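Local coordinates for protein bifunctional endo-1,4-beta-xylanase A (Neocallimastix patriciarum, PDB 2VG9) that probably hydrolyses internal beta-1,4 linkages of xylan as a family 11 glycoside hydrolase, here in a loop-swap mutant form, at residues 109-114 with 156-161. Sequence-based numbering, arbitrary orientation.
Sequences LVEYYI and FKQYFS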
ATOM      1  N   LEU A 109      -9.408  -2.975  13.282  1.00 17.10           N
ATOM      2  CA  LEU A 109      -8.133  -2.464  12.816  1.00 16.98           C
ATOM      3  C   LEU A 109      -8.044  -2.897  11.358  1.00 16.32           C
ATOM      4  O   LEU A 109      -8.288  -4.067  11.059  1.00 16.59           O
ATOM      5  CB  LEU A 109      -7.013  -3.125  13.626  1.00 17.31           C
ATOM      6  CG  LEU A 109      -5.567  -2.626  13.815  1.00 18.29           C
ATOM      7  CD1 LEU A 109      -4.533  -3.672  13.482  1.00 19.64           C
ATOM      8  CD2 LEU A 109      -5.209  -1.253  13.227  1.00 19.25           C
ATOM      9  N   VAL A 110      -7.721  -1.976  10.444  1.00 14.86           N
ATOM     10  CA  VAL A 110      -7.772  -2.295   8.996  1.00 13.90           C
ATOM     11  C   VAL A 110      -6.453  -1.924   8.338  1.00 13.07           C
ATOM     12  O   VAL A 110      -5.941  -0.835   8.577  1.00 12.51           O
ATOM     13  CB  VAL A 110      -8.936  -1.538   8.287  1.00 13.49           C
ATOM     14  CG1 VAL A 110      -8.844  -1.635   6.758  1.00 13.20           C
ATOM     15  CG2 VAL A 110     -10.285  -2.031   8.799  1.00 14.55           C
ATOM     16  N   GLU A 111      -5.908  -2.844   7.529  1.00 12.15           N
ATOM     17  CA  GLU A 111      -4.834  -2.554   6.567  1.00 11.76           C
ATOM     18  C   GLU A 111      -5.524  -2.580   5.197  1.00 11.13           C
ATOM     19  O   GLU A 111      -6.234  -3.535   4.872  1.00 11.74           O
ATOM     20  CB  GLU A 111      -3.760  -3.634   6.651  1.00 12.30           C
ATOM     21  CG  GLU A 111      -2.544  -3.473   5.743  1.00 12.09           C
ATOM     22  CD  GLU A 111      -1.542  -4.596   5.980  1.00 13.39           C
ATOM     23  OE1 GLU A 111      -0.327  -4.322   6.029  1.00 16.52           O
ATOM     24  OE2 GLU A 111      -1.974  -5.768   6.140  1.00 14.39           O
ATOM     25  N   TYR A 112      -5.372  -1.518   4.413  1.00  9.41           N
ATOM     26  CA  TYR A 112      -6.121  -1.388   3.156  1.00  9.33           C
ATOM     27  C   TYR A 112      -5.155  -1.269   1.952  1.00  9.04           C
ATOM     28  O   TYR A 112      -3.999  -0.817   2.095  1.00  7.78           O
ATOM     29  CB  TYR A 112      -7.111  -0.205   3.228  1.00  7.97           C
ATOM     30  CG  TYR A 112      -6.454   1.172   3.184  1.00  8.21           C
ATOM     31  CD1 TYR A 112      -6.001   1.704   1.957  1.00  8.15           C
ATOM     32  CD2 TYR A 112      -6.277   1.940   4.353  1.00  6.87           C
ATOM     33  CE1 TYR A 112      -5.389   2.956   1.874  1.00  7.08           C
ATOM     34  CE2 TYR A 112      -5.673   3.264   4.290  1.00  6.93           C
ATOM     35  CZ  TYR A 112      -5.230   3.736   3.030  1.00  9.32           C
ATOM     36  OH  TYR A 112      -4.641   4.968   2.862  1.00  6.34           O
ATOM     37  N   TYR A 113      -5.627  -1.733   0.796  1.00  9.62           N
ATOM     38  CA  TYR A 113      -4.865  -1.787  -0.444  1.00  9.86           C
ATOM     39  C   TYR A 113      -5.762  -1.311  -1.579  1.00 10.04           C
ATOM     40  O   TYR A 113      -6.890  -1.803  -1.763  1.00 10.21           O
ATOM     41  CB  TYR A 113      -4.448  -3.218  -0.773  1.00 11.44           C
ATOM     42  CG  TYR A 113      -3.586  -3.871   0.250  1.00 11.95           C
ATOM     43  CD1 TYR A 113      -2.202  -3.940   0.097  1.00 12.15           C
ATOM     44  CD2 TYR A 113      -4.163  -4.471   1.366  1.00 13.78           C
ATOM     45  CE1 TYR A 113      -1.409  -4.555   1.073  1.00 12.23           C
ATOM     46  CE2 TYR A 113      -3.402  -5.069   2.326  1.00 14.23           C
ATOM     47  CZ  TYR A 113      -2.037  -5.117   2.180  1.00 12.42           C
ATOM     48  OH  TYR A 113      -1.331  -5.751   3.175  1.00 15.30           O
ATOM     49  N   ILE A 114      -5.271  -0.358  -2.353  1.00  8.91           N
ATOM     50  CA  ILE A 114      -5.944  -0.040  -3.596  1.00  9.42           C
ATOM     51  C   ILE A 114      -4.947  -0.423  -4.679  1.00 10.61           C
ATOM     52  O   ILE A 114      -3.977   0.309  -4.935  1.00  8.69           O
ATOM     53  CB  ILE A 114      -6.346   1.455  -3.695  1.00  9.66           C
ATOM     54  CG1 ILE A 114      -7.326   1.819  -2.558  1.00  8.77           C
ATOM     55  CG2 ILE A 114      -6.995   1.756  -5.051  1.00  7.41           C
ATOM     56  CD1 ILE A 114      -7.428   3.316  -2.346  1.00 11.17           C
ATOM     57  N   PHE A 156      -6.790  -9.210  12.238  1.00 23.92           N
ATOM     58  CA  PHE A 156      -7.352  -7.920  11.833  1.00 20.99           C
ATOM     59  C   PHE A 156      -8.003  -8.045  10.450  1.00 20.05           C
ATOM     60  O   PHE A 156      -8.054  -9.133   9.865  1.00 19.84           O
ATOM     61  CB  PHE A 156      -6.279  -6.791  11.888  1.00 20.47           C
ATOM     62  CG  PHE A 156      -5.070  -7.031  11.002  1.00 19.95           C
ATOM     63  CD1 PHE A 156      -4.983  -6.441   9.727  1.00 19.90           C
ATOM     64  CD2 PHE A 156      -4.013  -7.836  11.441  1.00 20.07           C
ATOM     65  CE1 PHE A 156      -3.884  -6.675   8.911  1.00 18.01           C
ATOM     66  CE2 PHE A 156      -2.901  -8.080  10.635  1.00 20.05           C
ATOM     67  CZ  PHE A 156      -2.832  -7.498   9.362  1.00 20.46           C
ATOM     68  N   LYS A 157      -8.514  -6.937   9.938  1.00 18.07           N
ATOM     69  CA  LYS A 157      -9.141  -6.930   8.610  1.00 16.55           C
ATOM     70  C   LYS A 157      -8.246  -6.268   7.565  1.00 14.91           C
ATOM     71  O   LYS A 157      -7.536  -5.289   7.857  1.00 13.97           O
ATOM     72  CB  LYS A 157     -10.473  -6.176   8.651  1.00 16.99           C
ATOM     73  CG  LYS A 157     -11.538  -6.844   9.533  1.00 17.88           C
ATOM     74  CD  LYS A 157     -12.067  -8.080   8.864  1.00 19.93           C
ATOM     75  CE  LYS A 157     -13.300  -8.603   9.561  1.00 21.47           C
ATOM     76  NZ  LYS A 157     -13.777  -9.793   8.830  1.00 22.86           N
ATOM     77  N   GLN A 158      -8.305  -6.795   6.346  1.00 12.99           N
ATOM     78  CA  GLN A 158      -7.745  -6.107   5.185  1.00 11.75           C
ATOM     79  C   GLN A 158      -8.887  -5.694   4.265  1.00 11.07           C
ATOM     80  O   GLN A 158      -9.811  -6.478   4.027  1.00 11.16           O
ATOM     81  CB  GLN A 158      -6.745  -7.014   4.474  1.00 11.43           C
ATOM     82  CG  GLN A 158      -5.500  -7.318   5.325  1.00 11.63           C
ATOM     83  CD  GLN A 158      -4.619  -8.390   4.720  1.00 13.29           C
ATOM     84  OE1 GLN A 158      -5.108  -9.388   4.199  1.00 16.70           O
ATOM     85  NE2 GLN A 158      -3.320  -8.192   4.798  1.00 13.23           N
ATOM     86  N   TYR A 159      -8.864  -4.458   3.777  1.00 10.72           N
ATOM     87  CA  TYR A 159      -9.823  -4.027   2.752  1.00  8.89           C
ATOM     88  C   TYR A 159      -9.061  -3.865   1.447  1.00  9.01           C
ATOM     89  O   TYR A 159      -7.944  -3.364   1.436  1.00  9.06           O
ATOM     90  CB  TYR A 159     -10.543  -2.710   3.104  1.00  9.75           C
ATOM     91  CG  TYR A 159     -11.384  -2.720   4.348  1.00  8.08           C
ATOM     92  CD1 TYR A 159     -11.677  -3.920   5.023  1.00  9.59           C
ATOM     93  CD2 TYR A 159     -11.938  -1.537   4.829  1.00  8.23           C
ATOM     94  CE1 TYR A 159     -12.460  -3.931   6.190  1.00 12.34           C
ATOM     95  CE2 TYR A 159     -12.725  -1.530   5.990  1.00  9.86           C
ATOM     96  CZ  TYR A 159     -12.980  -2.733   6.662  1.00 11.80           C
ATOM     97  OH  TYR A 159     -13.755  -2.703   7.804  1.00 10.20           O
ATOM     98  N   PHE A 160      -9.706  -4.267   0.364  1.00  9.04           N
ATOM     99  CA  PHE A 160      -9.139  -4.268  -0.995  1.00  9.54           C
ATOM    100  C   PHE A 160     -10.058  -3.645  -1.988  1.00  9.31           C
ATOM    101  O   PHE A 160     -11.258  -3.902  -1.950  1.00  8.87           O
ATOM    102  CB  PHE A 160      -8.909  -5.722  -1.497  1.00  8.79           C
ATOM    103  CG  PHE A 160      -7.816  -6.455  -0.742  1.00 10.78           C
ATOM    104  CD1 PHE A 160      -6.489  -6.377  -1.185  1.00  7.88           C
ATOM    105  CD2 PHE A 160      -8.124  -7.216   0.423  1.00 10.10           C
ATOM    106  CE1 PHE A 160      -5.446  -7.038  -0.481  1.00 10.11           C
ATOM    107  CE2 PHE A 160      -7.108  -7.894   1.113  1.00 11.36           C
ATOM    108  CZ  PHE A 160      -5.766  -7.798   0.670  1.00 10.59           C
ATOM    109  N   SER A 161      -9.459  -2.849  -2.880  1.00  9.44           N
ATOM    110  CA  SER A 161      -9.985  -2.495  -4.190  1.00 10.15           C
ATOM    111  C   SER A 161      -8.926  -2.961  -5.180  1.00  9.57           C
ATOM    112  O   SER A 161      -7.780  -2.506  -5.144  1.00  7.41           O
ATOM    113  CB  SER A 161     -10.069  -0.981  -4.352  1.00 11.07           C
ATOM    114  OG  SER A 161     -11.165  -0.427  -3.671  1.00 13.44           O
TER
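E111 and Q158 sit abreast on parallel strands, and their side chains run the same way off the sheet. Amide NE2 of Q158 gives a nearly straight hydrogen bond of 3.1 Å to OE2 of E111, with the acceptor in the amide plane but the donor on the anti side of the carboxylate and 32° out of its plane. Extended, with CG anti to the backbone N (chi1 -178°), E111 carries OE2 to the edge of the F156 ring, where it lies 3.5 Å from CE1 of F156. An alanine in place of Q158 removes this N-H from OE2 of E111 and would probably leave the carboxylate less firmly fixed in its rotation. Y96 bonds the other oxygen, OE1, so the buried carboxylate is gripped from two strands.

Farther along this face Y113 and F160 run alongside each other, ring planes 7° apart but slid until they hardly overlap; CD2 of Y113 touches CE1 of F160 at 3.4 Å. F140 of strand 135-145 meets the F160 ring in turn.

On the opposite face V110 meets Y159, its diagonal neighbour across the strands: V110 CG1 makes a CH-pi contact 3.7 Å from the centroid of the Y159 ring, while CG2 approaches CZ of Y159 at 3.5 Å. The hydroxyl of Y159 is bonded to the carbonyl of G187.

Behind these contacts stands the backbone: K157 N to L109 O, E111 N to K157 O, Y159 N to E111 O, Y113 N to Y159 O and S161 N to Y113 O, the alternating pattern of a parallel strand pair. Flanked by antiparallel partners 89-100 and 135-145, it is the parallel pairing within the curved mixed sheet of the beta jelly roll of family 11 xylanases.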